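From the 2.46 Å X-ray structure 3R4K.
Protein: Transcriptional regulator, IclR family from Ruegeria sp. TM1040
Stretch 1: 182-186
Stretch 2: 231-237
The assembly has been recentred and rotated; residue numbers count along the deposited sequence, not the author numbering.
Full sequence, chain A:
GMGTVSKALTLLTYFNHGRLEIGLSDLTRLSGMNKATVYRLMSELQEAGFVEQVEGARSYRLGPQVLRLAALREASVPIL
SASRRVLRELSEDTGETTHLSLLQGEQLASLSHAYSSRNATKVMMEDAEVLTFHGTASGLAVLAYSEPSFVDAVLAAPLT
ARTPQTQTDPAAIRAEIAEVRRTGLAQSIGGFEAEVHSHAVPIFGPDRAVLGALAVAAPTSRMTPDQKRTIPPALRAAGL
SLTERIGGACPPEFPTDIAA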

# COMPACT_ATOMS: atom_id res chain seq x y z
N ARG A 182 -24.60 5.36 -11.91
CA ARG A 182 -24.93 4.94 -13.26
C ARG A 182 -24.01 5.53 -14.35
O ARG A 182 -23.66 4.82 -15.30
N THR A 183 -23.65 6.82 -14.23
CA THR A 183 -22.86 7.54 -15.24
C THR A 183 -21.37 7.69 -14.90
O THR A 183 -20.58 7.97 -15.79
N GLY A 184 -21.00 7.50 -13.63
CA GLY A 184 -19.62 7.61 -13.17
C GLY A 184 -19.09 9.03 -13.03
O GLY A 184 -17.88 9.23 -12.89
N LEU A 185 -20.01 10.03 -13.07
CA LEU A 185 -19.71 11.46 -12.98
C LEU A 185 -20.82 12.21 -12.24
O LEU A 185 -22.01 11.96 -12.48
N ALA A 186 -20.42 13.14 -11.35
CA ALA A 186 -21.33 13.97 -10.56
C ALA A 186 -21.21 15.43 -10.96
O ALA A 186 -20.13 15.91 -11.29
N ILE A 231 -15.59 19.41 -20.63
CA ILE A 231 -15.15 19.10 -19.27
C ILE A 231 -15.36 17.59 -18.95
O ILE A 231 -14.37 16.96 -18.56
N PRO A 232 -16.56 16.98 -19.12
CA PRO A 232 -16.72 15.56 -18.78
C PRO A 232 -15.70 14.58 -19.43
O PRO A 232 -15.11 13.84 -18.66
N PRO A 233 -15.41 14.56 -20.77
CA PRO A 233 -14.38 13.63 -21.28
C PRO A 233 -12.98 13.86 -20.69
O PRO A 233 -12.27 12.89 -20.41
N ALA A 234 -12.60 15.14 -20.51
CA ALA A 234 -11.30 15.54 -19.98
C ALA A 234 -11.15 15.10 -18.53
O ALA A 234 -10.10 14.54 -18.17
N LEU A 235 -12.21 15.30 -17.70
CA LEU A 235 -12.21 14.93 -16.29
C LEU A 235 -12.19 13.40 -16.12
O LEU A 235 -11.41 12.90 -15.31
N ARG A 236 -13.01 12.66 -16.90
CA ARG A 236 -13.07 11.19 -16.87
C ARG A 236 -11.70 10.58 -17.14
O ARG A 236 -11.26 9.71 -16.38
N ALA A 237 -11.00 11.09 -18.16
CA ALA A 237 -9.65 10.67 -18.56
C ALA A 237 -8.64 10.95 -17.45
O ALA A 237 -7.87 10.05 -17.10

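Which side chain does most to fill the gap between the two stretches? It is Leu-185, in the loop that follows the end of the first helix, with 86 Å² covered by the second stretch. Its CA-to-CB bond points toward the helix of residues 231-237, and chi1 is t (-167°), while chi2, at 137°, lies between wells. CD1 of Leu-185 is 4.0 Å from CB of Pro-232 and 4.1 Å from CD2 of Leu-235, an apolar contact with residues three positions apart on the helix, close to one turn.

How does the helix meet this leucine? The CA-to-CB bond of Leu-235 also points toward the other stretch, with chi1 t and chi2 p. The CA-to-CB bond of Pro-232 points sideways, yet its ring still offers carbon to the leucine methyl. The helix is kinked here, because the nitrogens of Pro-232 and Pro-233 carry no hydrogen to bond to the preceding turn.

What supplies the polar part of the contact? Arg-236, with 75 Å² covered, has a CA-to-CB bond that points sideways, but an extended chain (chi1 m, chi2 and chi3 t) brings its end nearer to the first stretch. NH1 of Arg-236 donates a hydrogen bond of 2.6 Å to O of Thr-183, at an angle of 154°; NH2 of Arg-236 adds a weak one to the same Thr-183 O at 3.4 Å and 124°. This oxygen lies at the guanidinium edge, near its plane, where the N-H groups point. Over one face sits Leu-185, its CB 3.5 Å from NH2 of Arg-236, so one group joins polar and apolar contacts.

Why does Gly-184 suit the turn between these partners? It is the first residue to leave helical geometry, and its positive phi of 76° by itself favours glycine. An ideal CB on Gly-184 would point toward the second stretch and lie 3.5 Å from NH1 of Arg-236.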

# COMPACT_ATOMS: atom_id res chain seq x y z
CB ARG A 182 -26.39 5.35 -13.54
CG ARG A 182 -27.09 4.53 -14.62
CD ARG A 182 -28.43 5.13 -15.01
NE ARG A 182 -28.32 6.48 -15.57
CZ ARG A 182 -28.09 6.76 -16.85
NH1 ARG A 182 -27.90 5.78 -17.73
NH2 ARG A 182 -28.02 8.02 -17.26
CB THR A 183 -23.47 8.92 -15.49
OG1 THR A 183 -23.36 9.71 -14.30
CG2 THR A 183 -24.92 8.86 -15.96
CB LEU A 185 -19.52 12.05 -14.40
CG LEU A 185 -18.91 13.45 -14.48
CD1 LEU A 185 -17.89 13.52 -15.57
CD2 LEU A 185 -19.98 14.49 -14.74
CB ALA A 186 -21.02 13.81 -9.07
CB ILE A 231 -15.78 20.03 -18.19
CG1 ILE A 231 -15.22 21.47 -18.32
CG2 ILE A 231 -15.59 19.46 -16.77
CD1 ILE A 231 -16.00 22.57 -17.62
CB PRO A 232 -18.16 15.27 -19.20
CG PRO A 232 -18.86 16.58 -19.02
CD PRO A 232 -17.86 17.57 -19.53
CB PRO A 233 -14.35 13.89 -22.79
CG PRO A 233 -15.58 14.63 -23.09
CD PRO A 233 -15.98 15.37 -21.87
CB ALA A 234 -11.10 17.03 -20.11
CB LEU A 235 -13.40 15.56 -15.55
CG LEU A 235 -13.66 15.12 -14.09
CD1 LEU A 235 -12.53 15.51 -13.15
CD2 LEU A 235 -14.94 15.68 -13.61
CB ARG A 236 -14.09 10.64 -17.88
CG ARG A 236 -15.53 10.83 -17.45
CD ARG A 236 -16.46 10.17 -18.45
NE ARG A 236 -17.84 10.68 -18.40
CZ ARG A 236 -18.79 10.21 -17.59
NH1 ARG A 236 -18.51 9.23 -16.74
NH2 ARG A 236 -20.01 10.72 -17.63
CB ALA A 237 -9.25 11.37 -19.85